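Local coordinates for putative general stress protein 26 (Jannaschia sp., PDB 2QEA) that is of unconfirmed function but probably acts as a flavin-dependent oxidoreductase of the pyridoxamine 5'-phosphate oxidase-like kind, at residues 31-35 with 45-49; 54-58 with 83-87; 74-80 with 124-129; 93-97 with 109-114. All blocks are in the same frame, centred on the assembly; numbering follows the deposited sequence. Where two conformers were deposited one is given.

Interaction 1 of 4, residues 31-35 with 45-49; sequences PMSPQ and WFITA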
# COMPACT_ATOMS: atom_id res chain seq x y z
N PRO A 31 -0.49 -4.46 7.79
CA PRO A 31 0.48 -5.05 6.86
C PRO A 31 0.59 -6.59 6.98
O PRO A 31 0.68 -7.11 8.10
CB PRO A 31 1.80 -4.38 7.26
CG PRO A 31 1.63 -4.04 8.68
CD PRO A 31 0.19 -3.67 8.84
N MSE A 32 0.53 -7.28 5.84
CA MSE A 32 0.64 -8.75 5.74
C MSE A 32 1.55 -9.12 4.56
O MSE A 32 1.74 -8.31 3.65
CB MSE A 32 -0.74 -9.37 5.51
CG MSE A 32 -1.75 -9.11 6.61
SE MSE A 32 -1.29 -9.96 8.29
CE MSE A 32 -1.63 -11.81 7.76
N SER A 33 2.09 -10.34 4.58
CA SER A 33 2.99 -10.85 3.52
C SER A 33 2.24 -11.75 2.54
O SER A 33 1.98 -12.91 2.86
CB SER A 33 4.16 -11.61 4.14
OG SER A 33 4.98 -10.75 4.91
N PRO A 34 1.89 -11.23 1.33
CA PRO A 34 1.18 -12.08 0.36
C PRO A 34 2.10 -13.13 -0.27
O PRO A 34 3.22 -12.79 -0.69
CB PRO A 34 0.68 -11.08 -0.69
CG PRO A 34 1.71 -10.02 -0.68
CD PRO A 34 2.13 -9.89 0.76
N GLN A 35 1.64 -14.38 -0.31
CA GLN A 35 2.39 -15.49 -0.89
C GLN A 35 1.57 -16.00 -2.07
O GLN A 35 0.42 -16.41 -1.89
CB GLN A 35 2.60 -16.60 0.14
CG GLN A 35 3.26 -16.15 1.46
CD GLN A 35 4.66 -15.58 1.28
OE1 GLN A 35 5.48 -16.12 0.55
NE2 GLN A 35 4.94 -14.48 1.97
N TRP A 45 -2.35 -15.91 -0.68
CA TRP A 45 -2.21 -16.66 0.58
C TRP A 45 -1.43 -15.90 1.65
O TRP A 45 -0.46 -15.20 1.33
CB TRP A 45 -1.55 -18.01 0.30
CG TRP A 45 -2.25 -18.81 -0.75
CD1 TRP A 45 -2.10 -18.71 -2.11
CD2 TRP A 45 -3.23 -19.83 -0.54
NE1 TRP A 45 -2.91 -19.62 -2.75
CE2 TRP A 45 -3.62 -20.31 -1.81
CE3 TRP A 45 -3.82 -20.38 0.61
CZ2 TRP A 45 -4.58 -21.33 -1.97
CZ3 TRP A 45 -4.77 -21.40 0.45
CH2 TRP A 45 -5.14 -21.86 -0.83
N PHE A 46 -1.86 -16.04 2.91
CA PHE A 46 -1.22 -15.40 4.07
C PHE A 46 -1.09 -16.39 5.24
O PHE A 46 -2.03 -17.13 5.52
CB PHE A 46 -2.02 -14.19 4.56
CG PHE A 46 -2.32 -13.18 3.50
CD1 PHE A 46 -1.44 -12.12 3.25
CD2 PHE A 46 -3.50 -13.26 2.75
CE1 PHE A 46 -1.72 -11.17 2.25
CE2 PHE A 46 -3.79 -12.32 1.76
CZ PHE A 46 -2.90 -11.27 1.51
N ILE A 47 0.07 -16.38 5.91
CA ILE A 47 0.34 -17.20 7.10
C ILE A 47 0.26 -16.23 8.29
O ILE A 47 1.02 -15.27 8.35
CB ILE A 47 1.73 -17.87 7.04
CG1 ILE A 47 1.82 -18.80 5.82
CG2 ILE A 47 2.00 -18.67 8.31
CD1 ILE A 47 3.17 -19.48 5.65
N THR A 48 -0.67 -16.50 9.22
CA THR A 48 -0.88 -15.66 10.41
C THR A 48 -1.16 -16.50 11.67
O THR A 48 -1.24 -17.73 11.60
CB THR A 48 -2.04 -14.66 10.16
OG1 THR A 48 -2.15 -13.74 11.26
CG2 THR A 48 -3.37 -15.39 9.96
N ALA A 49 -1.26 -15.82 12.81
CA ALA A 49 -1.53 -16.45 14.11
C ALA A 49 -3.04 -16.60 14.34
O ALA A 49 -3.81 -15.75 13.90
CB ALA A 49 -0.91 -15.62 15.24
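Met32 and Phe46 meet through first torsions of the same kind: in both, CG stands anti to the carbonyl carbon and beside the backbone N (chi1 -60° and -54°). The selenomethionine chain of Met32 then bends at its next two torsions, which swings CE back to within 3.7 Å of Thr48 CB and also lays it against CB of Phe46. Nearer the backbone, Met32 CB lies 3.6 Å from Phe46 CD1, the two side chains passing at a slant. From the other side of the ring plane, main-chain atoms approach obliquely: Ser33 O sits 3.5 Å from Phe46 CD1, and Pro34 CA is 3.6 Å from Phe46 CE1. The chain 32-34 thereby passes round the CD1-CE1 border of the phenyl group.

Past this apolar patch the backbones join in a reciprocal pair of hydrogen bonds. Gln35 N donates to Trp45 O at 2.8 Å; the return bond from Trp45 N to Gln35 O is longer, 3.1 Å. Gln35 O also reaches the indole of Trp45 at its edge, 3.4 Å from CD1. The bent glutamine chain turns NE2 back for a weak bond to Ser33 O. Around the contact, Phe67 packs edge-to-face with Phe46, while Phe96 stacks on Trp45.

Gln35 and Trp45 thus form a single antiparallel bridge, a hydrogen-bonded pair, between the chain leaving strand 30-32 and the start of strand 44-49. The setting is the curled antiparallel sheet expected of the split-barrel fold of this FMN-binding clan.

Interaction 2 of 4, residues 54-58 with 83-87; sequences LAKGV and TLERS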
# COMPACT_ATOMS: atom_id res chain seq x y z
N LEU A 54 -7.77 -10.96 12.26
CA LEU A 54 -8.08 -11.54 10.93
C LEU A 54 -8.43 -13.04 11.02
O LEU A 54 -9.35 -13.49 10.33
CB LEU A 54 -6.92 -11.34 9.93
CG LEU A 54 -6.62 -9.91 9.48
CD1 LEU A 54 -5.35 -9.89 8.64
CD2 LEU A 54 -7.79 -9.31 8.70
N ALA A 55 -7.70 -13.78 11.86
CA ALA A 55 -7.95 -15.22 12.07
C ALA A 55 -9.30 -15.44 12.75
O ALA A 55 -10.12 -16.23 12.26
CB ALA A 55 -6.84 -15.85 12.91
N LYS A 56 -9.53 -14.73 13.86
CA LYS A 56 -10.81 -14.80 14.59
C LYS A 56 -12.00 -14.29 13.77
O LYS A 56 -13.10 -14.81 13.90
CB LYS A 56 -10.73 -14.05 15.93
CG LYS A 56 -9.77 -14.67 16.95
CD LYS A 56 -9.79 -13.98 18.32
CE LYS A 56 -9.31 -12.53 18.27
NZ LYS A 56 -9.19 -11.94 19.63
N GLY A 57 -11.76 -13.28 12.93
CA GLY A 57 -12.79 -12.71 12.05
C GLY A 57 -13.33 -13.66 10.98
O GLY A 57 -14.49 -13.55 10.60
N VAL A 58 -12.47 -14.57 10.51
CA VAL A 58 -12.84 -15.58 9.49
C VAL A 58 -12.98 -17.01 10.07
O VAL A 58 -13.05 -17.97 9.29
CB VAL A 58 -11.81 -15.58 8.31
CG1 VAL A 58 -11.71 -14.19 7.69
CG2 VAL A 58 -10.43 -16.09 8.74
N THR A 83 -12.76 -12.00 -0.96
CA THR A 83 -13.26 -12.84 0.14
C THR A 83 -12.07 -13.46 0.88
O THR A 83 -11.23 -14.11 0.25
CB THR A 83 -14.15 -13.98 -0.40
OG1 THR A 83 -15.20 -13.43 -1.21
CG2 THR A 83 -14.76 -14.79 0.74
N LEU A 84 -12.00 -13.25 2.20
CA LEU A 84 -10.96 -13.82 3.06
C LEU A 84 -11.57 -15.00 3.82
O LEU A 84 -12.72 -14.92 4.27
CB LEU A 84 -10.42 -12.78 4.05
CG LEU A 84 -9.19 -13.15 4.89
CD1 LEU A 84 -7.97 -13.37 4.01
CD2 LEU A 84 -8.91 -12.06 5.92
N GLU A 85 -10.80 -16.08 3.98
CA GLU A 85 -11.26 -17.29 4.67
C GLU A 85 -10.12 -18.17 5.19
O GLU A 85 -8.97 -18.02 4.75
CB GLU A 85 -12.13 -18.13 3.73
CG GLU A 85 -11.43 -18.59 2.44
CD GLU A 85 -12.34 -19.38 1.51
OE1 GLU A 85 -12.99 -20.34 1.98
OE2 GLU A 85 -12.38 -19.05 0.31
N ARG A 86 -10.47 -19.07 6.10
CA ARG A 86 -9.56 -20.07 6.67
C ARG A 86 -9.30 -21.12 5.57
O ARG A 86 -10.21 -21.41 4.79
CB ARG A 86 -10.24 -20.79 7.85
CG ARG A 86 -9.33 -21.34 8.95
CD ARG A 86 -9.00 -20.28 10.00
NE ARG A 86 -8.57 -20.85 11.27
CZ ARG A 86 -8.39 -20.18 12.41
NH1 ARG A 86 -8.57 -18.85 12.48
NH2 ARG A 86 -8.01 -20.83 13.51
N SER A 87 -8.10 -21.70 5.55
CA SER A 87 -7.77 -22.77 4.61
C SER A 87 -7.06 -23.89 5.37
O SER A 87 -6.12 -23.62 6.12
CB SER A 87 -6.89 -22.27 3.47
OG SER A 87 -6.68 -23.30 2.52
O HOH W 1 -13.22 -18.95 6.76
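Val58 turns its side chain onto the strand 83-87 and meets it with both methyl groups. CG1 of Val58 lies 3.6 Å from Leu84 O and 3.9 Å from Leu84 CG; its CG2 faces the backbone of the next peptide, 4.0 Å from Arg86 N. Leu84, whose CG is anti to its own N (chi1 -172°), extends toward the helix and runs nearly perpendicular to the Val58 side chain. It meets Leu54 in the same manner, with the CD2 atoms of Leu54 and Leu84 4.1 Å apart.

At the polar border a water joins the two backbones, donating to Val58 O at 2.7 Å and accepting from Arg86 N at 2.8 Å. The guanidinium of Arg86 presents its edge to the helix, with NH1 3.1 Å from Ala55 O, but this side chain was modelled in two conformers and its position is correspondingly uncertain.

Further out, Val58 is the residue at which the chain leaves helix 53-57, its N held by weak bonds to Leu54 O and Ala55 O. Leu117 of strand 114-129 and Ile23 of strand 19-23 pack on both Leu54 and Val58, while backbone bonds of Leu84 to Gln63 and of Glu85 to Lys118 fix the strand between its sheet neighbours. The end of the short helix therefore rests on the sheet mainly through aliphatic packing, with a bridging water supplying a polar link between the main chains.

Interaction 3 of 4, residues 74-80 with 124-129; sequences EGLYADL and GEISIT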
# COMPACT_ATOMS: atom_id res chain seq x y z
N GLU A 74 8.21 -2.97 -8.14
CA GLU A 74 7.48 -3.73 -9.17
C GLU A 74 6.54 -2.87 -10.02
O GLU A 74 6.19 -3.26 -11.12
CB GLU A 74 6.70 -4.89 -8.53
CG GLU A 74 7.59 -5.96 -7.90
CD GLU A 74 8.47 -6.66 -8.93
OE1 GLU A 74 7.93 -7.16 -9.94
OE2 GLU A 74 9.70 -6.73 -8.72
N GLY A 75 6.14 -1.70 -9.51
CA GLY A 75 5.21 -0.82 -10.21
C GLY A 75 3.81 -1.41 -10.28
O GLY A 75 3.14 -1.28 -11.31
N LEU A 76 3.39 -2.07 -9.20
CA LEU A 76 2.07 -2.69 -9.08
C LEU A 76 1.33 -1.98 -7.96
O LEU A 76 1.79 -1.96 -6.82
CB LEU A 76 2.20 -4.18 -8.75
CG LEU A 76 0.90 -5.00 -8.61
CD1 LEU A 76 0.06 -4.94 -9.88
CD2 LEU A 76 1.22 -6.43 -8.25
N TYR A 77 0.19 -1.37 -8.32
CA TYR A 77 -0.67 -0.65 -7.38
C TYR A 77 -2.07 -1.21 -7.60
O TYR A 77 -2.50 -1.32 -8.75
CB TYR A 77 -0.62 0.86 -7.64
CG TYR A 77 0.79 1.40 -7.75
CD1 TYR A 77 1.48 1.85 -6.61
CD2 TYR A 77 1.46 1.44 -8.98
CE1 TYR A 77 2.80 2.34 -6.70
CE2 TYR A 77 2.78 1.92 -9.08
CZ TYR A 77 3.44 2.37 -7.94
OH TYR A 77 4.73 2.84 -8.04
N ALA A 78 -2.76 -1.59 -6.52
CA ALA A 78 -4.08 -2.20 -6.64
C ALA A 78 -4.90 -2.14 -5.36
O ALA A 78 -4.38 -2.43 -4.29
CB ALA A 78 -3.93 -3.66 -7.07
N ASP A 79 -6.17 -1.75 -5.49
CA ASP A 79 -7.15 -1.77 -4.40
C ASP A 79 -8.11 -2.88 -4.83
O ASP A 79 -8.85 -2.71 -5.79
CB ASP A 79 -7.86 -0.41 -4.27
CG ASP A 79 -8.87 -0.37 -3.11
OD1 ASP A 79 -8.96 -1.33 -2.32
OD2 ASP A 79 -9.59 0.64 -3.00
N LEU A 80 -8.07 -4.01 -4.11
CA LEU A 80 -8.85 -5.20 -4.44
C LEU A 80 -9.96 -5.53 -3.45
O LEU A 80 -9.72 -5.51 -2.25
CB LEU A 80 -7.91 -6.41 -4.48
CG LEU A 80 -6.65 -6.34 -5.33
CD1 LEU A 80 -5.80 -7.56 -5.05
CD2 LEU A 80 -6.99 -6.23 -6.81
N GLY A 124 -11.10 -5.11 -8.71
CA GLY A 124 -10.23 -4.06 -8.21
C GLY A 124 -9.70 -3.10 -9.26
O GLY A 124 -9.69 -3.44 -10.45
N GLU A 125 -9.29 -1.90 -8.82
CA GLU A 125 -8.71 -0.90 -9.71
C GLU A 125 -7.21 -1.08 -9.60
O GLU A 125 -6.63 -0.85 -8.53
CB GLU A 125 -9.15 0.52 -9.33
CG GLU A 125 -8.78 1.56 -10.40
CD GLU A 125 -9.42 2.93 -10.22
OE1 GLU A 125 -10.32 3.10 -9.36
OE2 GLU A 125 -9.03 3.86 -10.97
N ILE A 126 -6.59 -1.51 -10.70
CA ILE A 126 -5.17 -1.86 -10.78
C ILE A 126 -4.39 -0.92 -11.70
O ILE A 126 -4.89 -0.58 -12.78
CB ILE A 126 -5.01 -3.31 -11.36
CG1 ILE A 126 -5.73 -4.35 -10.48
CG2 ILE A 126 -3.53 -3.70 -11.52
CD1 ILE A 126 -5.77 -5.74 -11.09
N SER A 127 -3.19 -0.51 -11.28
CA SER A 127 -2.26 0.28 -12.09
C SER A 127 -0.96 -0.51 -12.24
O SER A 127 -0.44 -1.06 -11.26
CB SER A 127 -1.96 1.64 -11.47
OG SER A 127 -3.11 2.45 -11.44
N ILE A 128 -0.47 -0.59 -13.48
CA ILE A 128 0.76 -1.28 -13.86
C ILE A 128 1.67 -0.20 -14.46
O ILE A 128 1.26 0.44 -15.43
CB ILE A 128 0.45 -2.38 -14.91
CG1 ILE A 128 -0.49 -3.45 -14.35
CG2 ILE A 128 1.71 -3.05 -15.42
CD1 ILE A 128 0.05 -4.24 -13.18
N THR A 129 2.85 0.03 -13.88
CA THR A 129 3.81 1.05 -14.37
C THR A 129 5.22 0.51 -14.55
O THR A 129 5.57 -0.54 -14.02
CB THR A 129 3.90 2.28 -13.42
OG1 THR A 129 4.58 1.92 -12.21
CG2 THR A 129 2.52 2.84 -13.09
O HOH W 2 6.09 3.34 -10.30
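Ser127 N and Tyr77 O form a nearly straight hydrogen bond, 2.7 Å long with 176° at the hydrogen, and Tyr77 N returns a bond of 3.0 Å to Ser127 O. Asp79 and Glu125 repeat the exchange less tightly, Glu125 N to Asp79 O measuring 3.2 Å. At the other end Thr129 N donates to Gly75 O at 2.9 Å.

Strands 76-80 and 124-129 are thus antiparallel neighbours at an angle of 179°, part of the large sheet of the pyridoxamine 5'-phosphate oxidase-like fold. Gly75, with its positive phi, and Leu76 form a G1 beta bulge facing Asp71.

Thr129 OG1 lies in the plane of the Tyr77 ring, at its edge beside CE2. A water closes this corner, donating to Tyr77 OH at 2.7 Å and lying 2.8 Å from Thr129 OG1; Tyr77 OH is also bonded to Asp72. On the same face of the sheet Asp79 accepts from Leu29 N of the second subunit and from Gln66 of its own chain, and Pro31 of the second subunit packs on Tyr77 and Ser127.

The face bearing Leu76, Ala78 and Ile126 is aliphatic. With CG opposite the backbone N (chi1 -179°), Leu76 runs alongside Ile128, Leu76 CD1 3.4 Å from Ile128 CD1, while Ala78 CB is 3.9 Å from Ile126 CG1. Helix 2-13 covers this layer, Phe9 touching Leu76 and Leu80, Leu5 touching Ile126.

Interaction 4 of 4, residues 93-97 with 109-114; sequences LDEFW and QHDPDV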
# COMPACT_ATOMS: atom_id res chain seq x y z
N LEU A 93 -0.13 -24.71 2.29
CA LEU A 93 0.64 -24.41 3.51
C LEU A 93 2.14 -24.71 3.34
O LEU A 93 2.97 -23.86 3.64
CB LEU A 93 0.09 -25.18 4.72
CG LEU A 93 0.73 -25.01 6.11
CD1 LEU A 93 0.75 -23.55 6.54
CD2 LEU A 93 -0.02 -25.85 7.13
N ASP A 94 2.45 -25.90 2.83
CA ASP A 94 3.83 -26.34 2.60
C ASP A 94 4.55 -25.59 1.46
O ASP A 94 5.76 -25.36 1.54
CB ASP A 94 3.87 -27.87 2.35
CG ASP A 94 5.29 -28.45 2.33
OD1 ASP A 94 6.19 -27.92 3.01
OD2 ASP A 94 5.49 -29.48 1.65
N GLU A 95 3.80 -25.23 0.41
CA GLU A 95 4.36 -24.49 -0.75
C GLU A 95 4.81 -23.07 -0.38
O GLU A 95 5.89 -22.64 -0.79
CB GLU A 95 3.33 -24.41 -1.89
CG GLU A 95 3.85 -23.81 -3.22
CD GLU A 95 2.75 -23.52 -4.23
OE1 GLU A 95 1.68 -24.17 -4.18
OE2 GLU A 95 2.95 -22.62 -5.08
N PHE A 96 3.97 -22.36 0.38
CA PHE A 96 4.24 -20.96 0.79
C PHE A 96 4.95 -20.77 2.15
O PHE A 96 5.11 -19.63 2.59
CB PHE A 96 2.94 -20.16 0.72
CG PHE A 96 2.30 -20.18 -0.65
CD1 PHE A 96 3.00 -19.68 -1.76
CD2 PHE A 96 1.01 -20.69 -0.84
CE1 PHE A 96 2.43 -19.70 -3.04
CE2 PHE A 96 0.43 -20.72 -2.12
CZ PHE A 96 1.14 -20.22 -3.22
N TRP A 97 5.39 -21.86 2.78
CA TRP A 97 6.11 -21.80 4.05
C TRP A 97 7.56 -21.37 3.78
O TRP A 97 8.17 -21.83 2.80
CB TRP A 97 6.07 -23.15 4.77
CG TRP A 97 6.53 -23.09 6.18
CD1 TRP A 97 7.76 -23.43 6.65
CD2 TRP A 97 5.77 -22.64 7.31
NE1 TRP A 97 7.81 -23.24 8.01
CE2 TRP A 97 6.61 -22.75 8.45
CE3 TRP A 97 4.46 -22.16 7.48
CZ2 TRP A 97 6.18 -22.39 9.74
CZ3 TRP A 97 4.03 -21.81 8.78
CH2 TRP A 97 4.90 -21.92 9.89
N GLN A 109 5.45 -25.72 10.48
CA GLN A 109 4.14 -25.49 9.84
C GLN A 109 2.99 -26.20 10.56
O GLN A 109 1.83 -25.78 10.42
CB GLN A 109 4.17 -25.80 8.33
CG GLN A 109 4.34 -27.25 7.92
CD GLN A 109 4.48 -27.41 6.41
OE1 GLN A 109 3.71 -28.14 5.78
NE2 GLN A 109 5.45 -26.72 5.83
N HIS A 110 3.30 -27.27 11.31
CA HIS A 110 2.33 -28.00 12.13
C HIS A 110 2.52 -27.51 13.58
O HIS A 110 3.00 -28.24 14.45
CB HIS A 110 2.52 -29.52 12.00
CG HIS A 110 2.30 -30.03 10.60
ND1 HIS A 110 1.05 -30.16 10.05
CD2 HIS A 110 3.18 -30.44 9.66
CE1 HIS A 110 1.16 -30.63 8.82
NE2 HIS A 110 2.44 -30.81 8.56
N ASP A 111 2.17 -26.24 13.78
CA ASP A 111 2.23 -25.52 15.07
C ASP A 111 0.76 -25.17 15.40
O ASP A 111 0.01 -24.82 14.48
CB ASP A 111 3.12 -24.28 14.90
CG ASP A 111 3.27 -23.44 16.18
OD1 ASP A 111 2.27 -22.86 16.67
OD2 ASP A 111 4.41 -23.29 16.65
N PRO A 112 0.35 -25.25 16.69
CA PRO A 112 -1.06 -24.94 17.05
C PRO A 112 -1.54 -23.53 16.70
O PRO A 112 -2.71 -23.37 16.35
CB PRO A 112 -1.10 -25.16 18.57
CG PRO A 112 0.31 -25.05 19.01
CD PRO A 112 1.11 -25.63 17.90
N ASP A 113 -0.65 -22.54 16.78
CA ASP A 113 -0.99 -21.14 16.48
C ASP A 113 -1.03 -20.79 14.98
O ASP A 113 -1.57 -19.75 14.64
CB ASP A 113 -0.02 -20.18 17.20
CG ASP A 113 -0.03 -20.34 18.72
OD1 ASP A 113 -0.87 -21.10 19.26
OD2 ASP A 113 0.81 -19.71 19.38
N VAL A 114 -0.47 -21.64 14.11
CA VAL A 114 -0.45 -21.37 12.65
C VAL A 114 -1.86 -21.39 12.04
O VAL A 114 -2.68 -22.24 12.39
CB VAL A 114 0.50 -22.34 11.88
CG1 VAL A 114 0.35 -22.22 10.36
CG2 VAL A 114 1.93 -22.06 12.26
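The Trp97 indole carries Gln109 on one face, with CB 3.6 Å above the ring plane and over its centre. Gln109 CA lies 3.6 Å from the centroid of the six-membered ring, 11° off the normal, a CH-pi contact, and Gln109 N sits above the same face near CZ2. Val114 approaches the indole obliquely, its CG2 3.8 Å from Trp97 CH2. The site is a surface junction: the end of helix 90-95 meets a loop that enters strand 114-129 through an Asx turn and a type I beta turn, Asp111 to Val114.

With CG set between the backbone N and the carbonyl carbon (chi1 68°), Gln109 runs extended toward the helix. Its NE2 donates to Asp94 OD1 at 3.2 Å, meeting that oxygen on the anti side and well out of the carboxylate plane; amide and carboxylate planes are 66° apart. Leu93 touches the loop twice, with CD1 4.1 Å from Val114 CG1 and CD2 3.8 Å from Gln109 O. Phe105 also packs on Trp97 and Val114. Within the loop, Asp111 OD1 accepts from Asp113 N at 2.9 Å through its anti lone pair.

Interactions 1, 2 and 3 all reach the one antiparallel sheet, whereas interaction 4 sits at its periphery, where helix 90-95 follows strand 76-87. Interaction 1 closes first along the chain; interactions 2 and 3 then alternate, sharing strand 76-87, with centres about 24 Å apart on opposite sides of the chain's centre. Interaction 4 falls between the two segments of interaction 3, yet their centres are about 29 Å apart. Interaction 1 joins interactions 2 and 4: its centre is about 11 Å from each, and it touches 2 through Met32 and Leu54 and 4 through Trp45 and Phe96. The dimer interface brings interaction 3 of one chain against Pro31, from interaction 1, of the other.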